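Galactitol-1-phosphate 5-dehydrogenase (Escherichia coli, PDB 4UEJ) oxidises galactitol 1-phosphate to D-tagatose 6-phosphate with NAD(+), as a homodimeric, zinc-containing member of the alcohol dehydrogenase family. Local coordinates at residues S3-V14 with F323-R331; M135-I146 with L306-I317. All coordinates share one frame; numbering follows the deposited sequence.

Contact 1: residues S3-V14 with F323-R331; sequences SVVNDTDGIVRV and FESFAQAVR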
loop_
_atom_site.group_PDB
_atom_site.type_symbol
_atom_site.label_atom_id
_atom_site.label_comp_id
_atom_site.label_asym_id
_atom_site.label_seq_id
_atom_site.Cartn_x
_atom_site.Cartn_y
_atom_site.Cartn_z
ATOM N N SER A 3 19.967 36.496 5.374
ATOM C CA SER A 3 19.297 35.203 5.324
ATOM C C SER A 3 18.158 35.193 6.330
ATOM O O SER A 3 18.108 36.033 7.233
ATOM C CB SER A 3 20.276 34.061 5.613
ATOM O OG SER A 3 20.849 34.205 6.901
ATOM N N VAL A 4 17.238 34.248 6.176
ATOM C CA VAL A 4 16.198 34.060 7.171
ATOM C C VAL A 4 16.587 32.910 8.087
ATOM O O VAL A 4 16.883 31.808 7.628
ATOM C CB VAL A 4 14.834 33.776 6.536
ATOM C CG1 VAL A 4 13.756 33.736 7.610
ATOM C CG2 VAL A 4 14.509 34.839 5.508
ATOM N N VAL A 5 16.602 33.178 9.384
ATOM C CA VAL A 5 16.984 32.169 10.356
ATOM C C VAL A 5 15.837 31.891 11.321
ATOM O O VAL A 5 15.296 32.808 11.939
ATOM C CB VAL A 5 18.234 32.603 11.148
ATOM C CG1 VAL A 5 18.635 31.523 12.123
ATOM C CG2 VAL A 5 19.380 32.914 10.193
ATOM N N ASN A 6 15.462 30.621 11.435
ATOM C CA ASN A 6 14.425 30.210 12.371
ATOM C C ASN A 6 15.028 29.639 13.635
ATOM O O ASN A 6 15.965 28.840 13.576
ATOM C CB ASN A 6 13.507 29.173 11.733
ATOM C CG ASN A 6 12.957 29.633 10.415
ATOM O OD1 ASN A 6 11.975 30.372 10.365
ATOM N ND2 ASN A 6 13.591 29.209 9.332
ATOM N N ASP A 7 14.497 30.051 14.782
ATOM C CA ASP A 7 14.946 29.486 16.043
ATOM C C ASP A 7 13.804 28.769 16.748
ATOM O O ASP A 7 12.661 28.804 16.290
ATOM C CB ASP A 7 15.531 30.565 16.952
ATOM C CG ASP A 7 16.706 30.056 17.759
ATOM O OD1 ASP A 7 16.503 29.167 18.615
ATOM O OD2 ASP A 7 17.838 30.524 17.515
ATOM N N THR A 8 14.136 28.110 17.854
ATOM C CA THR A 8 13.175 27.350 18.645
ATOM C C THR A 8 11.934 28.180 18.972
ATOM O O THR A 8 12.033 29.386 19.198
ATOM C CB THR A 8 13.821 26.846 19.957
ATOM O OG1 THR A 8 14.980 26.064 19.649
ATOM C CG2 THR A 8 12.847 26.000 20.763
ATOM N N ASP A 9 10.775 27.525 18.951
ATOM C CA ASP A 9 9.500 28.118 19.354
ATOM C C ASP A 9 9.013 29.229 18.424
ATOM O O ASP A 9 8.378 30.187 18.868
ATOM C CB ASP A 9 9.590 28.651 20.787
ATOM C CG ASP A 9 9.787 27.547 21.803
ATOM O OD1 ASP A 9 9.094 26.512 21.701
ATOM O OD2 ASP A 9 10.638 27.713 22.703
ATOM N N GLY A 10 9.317 29.095 17.137
ATOM C CA GLY A 10 8.690 29.916 16.120
ATOM C C GLY A 10 9.204 31.332 15.953
ATOM O O GLY A 10 8.490 32.186 15.438
ATOM N N ILE A 11 10.435 31.593 16.373
ATOM C CA ILE A 11 10.997 32.922 16.172
ATOM C C ILE A 11 11.699 32.981 14.817
ATOM O O ILE A 11 12.535 32.133 14.495
ATOM C CB ILE A 11 11.967 33.323 17.305
ATOM C CG1 ILE A 11 11.193 33.902 18.491
ATOM C CG2 ILE A 11 12.946 34.374 16.828
ATOM C CD1 ILE A 11 10.372 32.896 19.265
ATOM N N VAL A 12 11.320 33.972 14.016
ATOM C CA VAL A 12 11.914 34.188 12.703
ATOM C C VAL A 12 12.731 35.473 12.690
ATOM O O VAL A 12 12.240 36.543 13.062
ATOM C CB VAL A 12 10.837 34.249 11.593
ATOM C CG1 VAL A 12 11.455 34.672 10.268
ATOM C CG2 VAL A 12 10.136 32.903 11.455
ATOM N N ARG A 13 13.983 35.361 12.269
ATOM C CA ARG A 13 14.881 36.506 12.241
ATOM C C ARG A 13 15.522 36.650 10.872
ATOM O O ARG A 13 15.730 35.668 10.172
ATOM C CB ARG A 13 15.975 36.368 13.311
ATOM C CG ARG A 13 15.471 36.441 14.748
ATOM C CD ARG A 13 16.615 36.411 15.766
ATOM N NE ARG A 13 17.290 35.114 15.806
ATOM C CZ ARG A 13 18.436 34.844 15.187
ATOM N NH1 ARG A 13 19.048 35.786 14.478
ATOM N NH2 ARG A 13 18.975 33.634 15.280
ATOM N N VAL A 14 15.828 37.883 10.491
ATOM C CA VAL A 14 16.650 38.114 9.316
ATOM C C VAL A 14 18.067 38.405 9.794
ATOM O O VAL A 14 18.301 39.348 10.547
ATOM C CB VAL A 14 16.117 39.263 8.456
ATOM C CG1 VAL A 14 15.760 40.447 9.330
ATOM C CG2 VAL A 14 17.132 39.639 7.388
ATOM N N PHE A 323 13.688 39.932 2.174
ATOM C CA PHE A 323 13.858 39.225 3.443
ATOM C C PHE A 323 12.889 39.637 4.546
ATOM O O PHE A 323 12.252 38.778 5.155
ATOM C CB PHE A 323 15.308 39.371 3.915
ATOM C CG PHE A 323 16.279 38.649 3.033
ATOM C CD1 PHE A 323 16.523 37.294 3.214
ATOM C CD2 PHE A 323 16.899 39.305 1.981
ATOM C CE1 PHE A 323 17.391 36.616 2.387
ATOM C CE2 PHE A 323 17.769 38.633 1.147
ATOM C CZ PHE A 323 18.015 37.282 1.352
ATOM N N GLU A 324 12.757 40.935 4.806
ATOM C CA GLU A 324 11.848 41.370 5.859
ATOM C C GLU A 324 10.397 41.037 5.509
ATOM O O GLU A 324 9.655 40.508 6.339
ATOM C CB GLU A 324 12.002 42.870 6.121
ATOM C CG GLU A 324 13.424 43.292 6.466
ATOM C CD GLU A 324 13.860 42.871 7.862
ATOM O OE1 GLU A 324 13.049 42.271 8.603
ATOM O OE2 GLU A 324 15.024 43.151 8.226
ATOM N N SER A 325 10.008 41.341 4.274
ATOM C CA SER A 325 8.656 41.081 3.800
ATOM C C SER A 325 8.339 39.600 3.911
ATOM O O SER A 325 7.278 39.209 4.394
ATOM C CB SER A 325 8.497 41.556 2.352
ATOM O OG SER A 325 7.216 41.248 1.838
ATOM N N PHE A 326 9.287 38.781 3.473
ATOM C CA PHE A 326 9.131 37.333 3.490
ATOM C C PHE A 326 9.034 36.823 4.931
ATOM O O PHE A 326 8.169 36.008 5.256
ATOM C CB PHE A 326 10.299 36.683 2.743
ATOM C CG PHE A 326 10.321 35.180 2.820
ATOM C CD1 PHE A 326 9.571 34.418 1.946
ATOM C CD2 PHE A 326 11.116 34.536 3.755
ATOM C CE1 PHE A 326 9.600 33.029 2.013
ATOM C CE2 PHE A 326 11.151 33.155 3.830
ATOM C CZ PHE A 326 10.393 32.400 2.959
ATOM N N ALA A 327 9.914 37.320 5.793
ATOM C CA ALA A 327 9.930 36.904 7.190
ATOM C C ALA A 327 8.588 37.166 7.868
ATOM O O ALA A 327 8.079 36.316 8.589
ATOM C CB ALA A 327 11.051 37.605 7.938
ATOM N N GLN A 328 8.006 38.334 7.625
ATOM C CA GLN A 328 6.730 38.661 8.250
ATOM C C GLN A 328 5.599 37.796 7.686
ATOM O O GLN A 328 4.694 37.396 8.420
ATOM C CB GLN A 328 6.399 40.142 8.071
ATOM C CG GLN A 328 5.203 40.591 8.895
ATOM C CD GLN A 328 5.383 40.324 10.381
ATOM O OE1 GLN A 328 6.411 40.664 10.965
ATOM N NE2 GLN A 328 4.383 39.704 10.997
ATOM N N ALA A 329 5.659 37.510 6.388
ATOM C CA ALA A 329 4.678 36.636 5.749
ATOM C C ALA A 329 4.705 35.254 6.388
ATOM O O ALA A 329 3.663 34.657 6.650
ATOM C CB ALA A 329 4.944 36.530 4.247
ATOM N N VAL A 330 5.910 34.748 6.626
ATOM C CA VAL A 330 6.088 33.481 7.323
ATOM C C VAL A 330 5.484 33.553 8.724
ATOM O O VAL A 330 4.740 32.664 9.133
ATOM C CB VAL A 330 7.574 33.100 7.424
ATOM C CG1 VAL A 330 7.747 31.871 8.291
ATOM C CG2 VAL A 330 8.158 32.873 6.037
ATOM N N ARG A 331 5.804 34.619 9.451
ATOM C CA ARG A 331 5.246 34.833 10.783
ATOM C C ARG A 331 3.718 34.884 10.750
ATOM O O ARG A 331 3.058 34.339 11.631
ATOM C CB ARG A 331 5.805 36.121 11.406
ATOM C CG ARG A 331 7.238 35.990 11.914
ATOM C CD ARG A 331 7.696 37.226 12.692
ATOM N NE ARG A 331 8.070 38.325 11.806
ATOM C CZ ARG A 331 9.323 38.686 11.546
ATOM N NH1 ARG A 331 10.335 38.047 12.110
ATOM N NH2 ARG A 331 9.562 39.696 10.725
#
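V12 and V14 of strand 11-14 face A327 and F323 of helix 323-331, the strand running almost exactly antiparallel to the helix (176°, axes 8.6 Å apart), while strand 3-7 runs roughly along it at 27°. The two strands are joined as a hairpin by backbone bonds between V5 and R13. V12 sits over the helix with its two methyls divided: CG1 rests on A327 CB at 3.8 Å, and CG2 reaches V330 CG1 at 4.1 Å. CG1 is anti to the backbone N (chi1 172°) and CG2 lies beside it, which lets the two methyls meet residues three apart on the helix. V4 comes in with a single methyl, CG2, which lies 3.8 Å from F326 CD2 and also meets F323 CD1, there at the ring edge and near its plane. V14 CG2 leans on F323 CB at 3.9 Å. R331 brings NH1 edge-on toward V12 O, but the angle is poor for a hydrogen bond; R331 NE is held instead by Q328 OE1 at 3.0 Å. Beyond the helix, F323 and F326 pack on strand 341-344, and I45 of helix 41-46 touches both V12 and V330. The hairpin thus packs on a helix that, with strand 341-344, belongs to the GroES-like catalytic part of the zinc-dependent alcohol dehydrogenase fold; the F326 side chain is about 13 Å from a bound zinc ion, so this is packing outside the metal site itself.

Contact 2: residues M135-I146 with L306-I317; sequences MPIEDGAFIEPI and LTERKLSLEPLI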
loop_
_atom_site.group_PDB
_atom_site.type_symbol
_atom_site.label_atom_id
_atom_site.label_comp_id
_atom_site.label_asym_id
_atom_site.label_seq_id
_atom_site.Cartn_x
_atom_site.Cartn_y
_atom_site.Cartn_z
ATOM N N MET A 135 13.894 30.247 -19.625
ATOM C CA MET A 135 12.980 30.089 -18.511
ATOM C C MET A 135 13.109 31.241 -17.525
ATOM O O MET A 135 14.208 31.532 -17.045
ATOM C CB MET A 135 13.232 28.758 -17.798
ATOM C CG MET A 135 12.387 28.565 -16.562
ATOM S SD MET A 135 12.612 26.957 -15.751
ATOM C CE MET A 135 11.985 25.831 -17.001
ATOM N N PRO A 136 11.988 31.908 -17.221
ATOM C CA PRO A 136 12.042 32.950 -16.194
ATOM C C PRO A 136 12.583 32.332 -14.911
ATOM O O PRO A 136 12.112 31.269 -14.507
ATOM C CB PRO A 136 10.582 33.395 -16.058
ATOM C CG PRO A 136 9.959 33.037 -17.384
ATOM C CD PRO A 136 10.631 31.743 -17.771
ATOM N N ILE A 137 13.593 32.970 -14.326
ATOM C CA ILE A 137 14.357 32.366 -13.245
ATOM C C ILE A 137 13.460 32.044 -12.049
ATOM O O ILE A 137 13.653 31.028 -11.389
ATOM C CB ILE A 137 15.532 33.273 -12.810
ATOM C CG1 ILE A 137 16.449 32.535 -11.837
ATOM C CG2 ILE A 137 15.045 34.594 -12.228
ATOM C CD1 ILE A 137 17.091 31.313 -12.441
ATOM N N GLU A 138 12.464 32.891 -11.809
ATOM C CA GLU A 138 11.515 32.676 -10.726
ATOM C C GLU A 138 10.829 31.325 -10.856
ATOM O O GLU A 138 10.573 30.665 -9.849
ATOM C CB GLU A 138 10.469 33.794 -10.685
ATOM C CG GLU A 138 9.397 33.600 -9.620
ATOM C CD GLU A 138 8.393 34.740 -9.571
ATOM O OE1 GLU A 138 8.800 35.879 -9.243
ATOM O OE2 GLU A 138 7.196 34.498 -9.849
ATOM N N ASP A 139 10.551 30.902 -12.090
ATOM C CA ASP A 139 9.869 29.620 -12.314
ATOM C C ASP A 139 10.692 28.448 -11.822
ATOM O O ASP A 139 10.156 27.370 -11.568
ATOM C CB ASP A 139 9.562 29.385 -13.793
ATOM C CG ASP A 139 8.572 30.383 -14.362
ATOM O OD1 ASP A 139 8.169 31.319 -13.636
ATOM O OD2 ASP A 139 8.214 30.227 -15.550
ATOM N N GLY A 140 11.997 28.646 -11.732
ATOM C CA GLY A 140 12.899 27.572 -11.357
ATOM C C GLY A 140 12.670 27.095 -9.942
ATOM O O GLY A 140 12.971 25.941 -9.609
ATOM N N ALA A 141 12.144 27.979 -9.101
ATOM C CA ALA A 141 11.858 27.618 -7.713
ATOM C C ALA A 141 10.712 26.628 -7.602
ATOM O O ALA A 141 10.451 26.095 -6.520
ATOM C CB ALA A 141 11.546 28.855 -6.892
ATOM N N PHE A 142 10.038 26.352 -8.715
ATOM C CA PHE A 142 8.901 25.439 -8.654
ATOM C C PHE A 142 9.242 24.056 -9.159
ATOM O O PHE A 142 8.424 23.139 -9.045
ATOM C CB PHE A 142 7.713 25.995 -9.448
ATOM C CG PHE A 142 6.983 27.093 -8.737
ATOM C CD1 PHE A 142 7.401 28.403 -8.854
ATOM C CD2 PHE A 142 5.897 26.807 -7.924
ATOM C CE1 PHE A 142 6.730 29.425 -8.195
ATOM C CE2 PHE A 142 5.224 27.824 -7.261
ATOM C CZ PHE A 142 5.648 29.136 -7.397
ATOM N N ILE A 143 10.447 23.893 -9.700
ATOM C CA ILE A 143 10.804 22.592 -10.262
ATOM C C ILE A 143 10.805 21.491 -9.210
ATOM O O ILE A 143 10.249 20.419 -9.443
ATOM C CB ILE A 143 12.164 22.640 -10.948
ATOM C CG1 ILE A 143 12.067 23.537 -12.177
ATOM C CG2 ILE A 143 12.619 21.239 -11.358
ATOM C CD1 ILE A 143 13.266 23.427 -13.062
ATOM N N GLU A 144 11.421 21.753 -8.061
ATOM C CA GLU A 144 11.462 20.772 -6.994
ATOM C C GLU A 144 10.040 20.357 -6.535
ATOM O O GLU A 144 9.741 19.152 -6.490
ATOM C CB GLU A 144 12.322 21.306 -5.840
ATOM C CG GLU A 144 12.838 20.242 -4.889
ATOM C CD GLU A 144 11.858 19.896 -3.805
ATOM O OE1 GLU A 144 10.821 20.583 -3.702
ATOM O OE2 GLU A 144 12.113 18.918 -3.067
ATOM N N PRO A 145 9.145 21.328 -6.244
ATOM C CA PRO A 145 7.806 20.857 -5.855
ATOM C C PRO A 145 7.018 20.168 -6.990
ATOM O O PRO A 145 6.215 19.267 -6.685
ATOM C CB PRO A 145 7.103 22.147 -5.372
ATOM C CG PRO A 145 7.936 23.274 -5.864
ATOM C CD PRO A 145 9.342 22.750 -5.902
ATOM N N ILE A 146 7.268 20.522 -8.250
ATOM C CA ILE A 146 6.664 19.782 -9.364
ATOM C C ILE A 146 7.094 18.322 -9.317
ATOM O O ILE A 146 6.280 17.409 -9.466
ATOM C CB ILE A 146 7.051 20.374 -10.710
ATOM C CG1 ILE A 146 6.383 21.737 -10.869
ATOM C CG2 ILE A 146 6.574 19.476 -11.866
ATOM C CD1 ILE A 146 6.981 22.519 -11.980
ATOM N N LEU A 306 7.139 22.824 -18.035
ATOM C CA LEU A 306 7.177 24.273 -17.850
ATOM C C LEU A 306 7.466 24.985 -19.162
ATOM O O LEU A 306 6.799 25.955 -19.525
ATOM C CB LEU A 306 8.234 24.647 -16.804
ATOM C CG LEU A 306 7.832 24.472 -15.338
ATOM C CD1 LEU A 306 9.056 24.531 -14.405
ATOM C CD2 LEU A 306 6.829 25.538 -14.944
ATOM N N THR A 307 8.460 24.505 -19.891
ATOM C CA THR A 307 8.841 25.197 -21.111
ATOM C C THR A 307 7.738 25.092 -22.147
ATOM O O THR A 307 7.564 25.990 -22.957
ATOM C CB THR A 307 10.147 24.651 -21.690
ATOM O OG1 THR A 307 9.972 23.281 -22.073
ATOM C CG2 THR A 307 11.222 24.737 -20.659
ATOM N N GLU A 308 6.978 24.005 -22.096
ATOM C CA GLU A 308 5.895 23.785 -23.051
ATOM C C GLU A 308 4.623 24.510 -22.660
ATOM O O GLU A 308 3.608 24.357 -23.324
ATOM C CB GLU A 308 5.607 22.292 -23.188
ATOM C CG GLU A 308 6.743 21.566 -23.842
ATOM C CD GLU A 308 6.608 20.072 -23.773
ATOM O OE1 GLU A 308 5.526 19.552 -23.419
ATOM O OE2 GLU A 308 7.609 19.421 -24.082
ATOM N N ARG A 309 4.670 25.274 -21.571
ATOM C CA ARG A 309 3.518 26.055 -21.127
ATOM C C ARG A 309 2.366 25.177 -20.674
ATOM O O ARG A 309 1.210 25.570 -20.775
ATOM C CB ARG A 309 3.026 26.981 -22.253
ATOM C CG ARG A 309 4.057 27.905 -22.824
ATOM C CD ARG A 309 4.883 28.551 -21.752
ATOM N NE ARG A 309 5.585 29.728 -22.264
ATOM C CZ ARG A 309 6.769 30.138 -21.820
ATOM N NH1 ARG A 309 7.393 29.459 -20.864
ATOM N NH2 ARG A 309 7.333 31.222 -22.336
ATOM N N LYS A 310 2.671 23.985 -20.182
ATOM C CA LYS A 310 1.626 23.075 -19.731
ATOM C C LYS A 310 1.323 23.289 -18.256
ATOM O O LYS A 310 0.346 22.764 -17.726
ATOM C CB LYS A 310 2.032 21.619 -19.967
ATOM C CG LYS A 310 2.614 21.329 -21.330
ATOM C CD LYS A 310 1.547 21.178 -22.384
ATOM C CE LYS A 310 1.503 19.737 -22.908
ATOM N NZ LYS A 310 2.740 19.316 -23.635
ATOM N N LEU A 311 2.185 24.043 -17.581
ATOM C CA LEU A 311 2.001 24.318 -16.169
ATOM C C LEU A 311 1.778 25.806 -15.960
ATOM O O LEU A 311 2.276 26.631 -16.721
ATOM C CB LEU A 311 3.207 23.831 -15.358
ATOM C CG LEU A 311 3.597 22.357 -15.496
ATOM C CD1 LEU A 311 4.635 21.964 -14.459
ATOM C CD2 LEU A 311 2.383 21.439 -15.379
ATOM N N SER A 312 1.005 26.153 -14.942
ATOM C CA SER A 312 0.745 27.551 -14.652
ATOM C C SER A 312 1.138 27.867 -13.216
ATOM O O SER A 312 0.545 27.342 -12.281
ATOM C CB SER A 312 -0.733 27.859 -14.907
ATOM O OG SER A 312 -1.050 29.196 -14.594
ATOM N N LEU A 313 2.135 28.727 -13.031
ATOM C CA LEU A 313 2.662 28.976 -11.689
ATOM C C LEU A 313 2.127 30.253 -11.045
ATOM O O LEU A 313 1.926 30.303 -9.830
ATOM C CB LEU A 313 4.192 29.045 -11.722
ATOM C CG LEU A 313 4.907 27.910 -12.440
ATOM C CD1 LEU A 313 6.415 28.180 -12.450
ATOM C CD2 LEU A 313 4.575 26.576 -11.761
ATOM N N GLU A 314 1.909 31.292 -11.844
ATOM C CA GLU A 314 1.492 32.571 -11.278
ATOM C C GLU A 314 0.304 32.472 -10.293
ATOM O O GLU A 314 0.349 33.087 -9.226
ATOM C CB GLU A 314 1.159 33.566 -12.400
ATOM C CG GLU A 314 1.013 34.997 -11.912
ATOM C CD GLU A 314 2.255 35.491 -11.187
ATOM O OE1 GLU A 314 3.375 35.134 -11.611
ATOM O OE2 GLU A 314 2.105 36.218 -10.184
ATOM N N PRO A 315 -0.748 31.691 -10.630
ATOM C CA PRO A 315 -1.889 31.680 -9.703
ATOM C C PRO A 315 -1.560 31.053 -8.358
ATOM O O PRO A 315 -2.299 31.258 -7.406
ATOM C CB PRO A 315 -2.941 30.832 -10.429
ATOM C CG PRO A 315 -2.487 30.737 -11.840
ATOM C CD PRO A 315 -1.016 30.881 -11.835
ATOM N N LEU A 316 -0.467 30.297 -8.291
ATOM C CA LEU A 316 -0.087 29.603 -7.070
ATOM C C LEU A 316 0.541 30.532 -6.043
ATOM O O LEU A 316 0.597 30.203 -4.855
ATOM C CB LEU A 316 0.901 28.473 -7.384
ATOM C CG LEU A 316 0.434 27.431 -8.394
ATOM C CD1 LEU A 316 1.548 26.445 -8.708
ATOM C CD2 LEU A 316 -0.783 26.717 -7.849
ATOM N N ILE A 317 1.020 31.687 -6.497
ATOM C CA ILE A 317 1.852 32.531 -5.649
ATOM C C ILE A 317 1.020 33.499 -4.827
ATOM O O ILE A 317 0.242 34.290 -5.374
ATOM C CB ILE A 317 2.898 33.307 -6.494
ATOM C CG1 ILE A 317 3.798 32.317 -7.236
ATOM C CG2 ILE A 317 3.721 34.204 -5.608
ATOM C CD1 ILE A 317 4.611 32.910 -8.361
#
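L313 slides past F142 in the opposite direction, and apolar packing of this kind carries most of the contact. L313 CB stands over the centre of one face of the F142 ring, 4.3 Å above its plane, while L313 CD1 reaches on to D139 CB at 3.6 Å. At the ring edge, near its plane, I317 CG1 meets F142 CZ at 3.7 Å; L316 CD1 is a looser neighbour of CE2. F142 has CG anti to its carbonyl carbon (chi1 -77°), which sends the ring in among these three residues. A second apolar group surrounds L306, whose CD1 touches I143 CG1 and I146 CD1. I146 CD1 also presses on L311 CD1 at 3.5 Å, tighter than usual for two carbons. M135 adds its terminal methyl: a bend at chi3 (-65°) brings M135 CE to L306 CB and T307 CG2, both at 3.9 Å.

The polar component is small. E138 OE2 and E314 OE1 lie 4.3 Å apart, like charges that R320 probably reconciles, since it makes a salt bridge to each. Within 306-317, a Schellman motif at R309 ends the helix and turns the chain toward L311.

Around this packing, W299 and A302 of helix 297-307 touch I143 and I146, helix 171-182 meets P145, L311 and L316, and strand 60-68 lies against P145 and E144, probably a ligand of the catalytic zinc as in related dehydrogenases.

In the fold
Starting at the N terminus, the chain forms hairpin 3-14 and then runs through the GroES-like region, with its zinc ligands, to residues 135-146. There helix 143-155 leads toward the parallel sheet of the Rossmann-type region. After that sheet, the end of helix 297-307 and the loop that follows it (306-317) return to 135-146, closing contact 2 across 159 intervening residues. Strand 317-321 and helix 323-333 follow, and the helix reaches hairpin 3-14 to close contact 1, so contact 2 is nested inside the longer loop. The two do not touch: their centres are 25 Å apart. Contact 1 ties the chain's beginning to its C-terminal region; contact 2 ties the entry to the nucleotide-binding region to its exit.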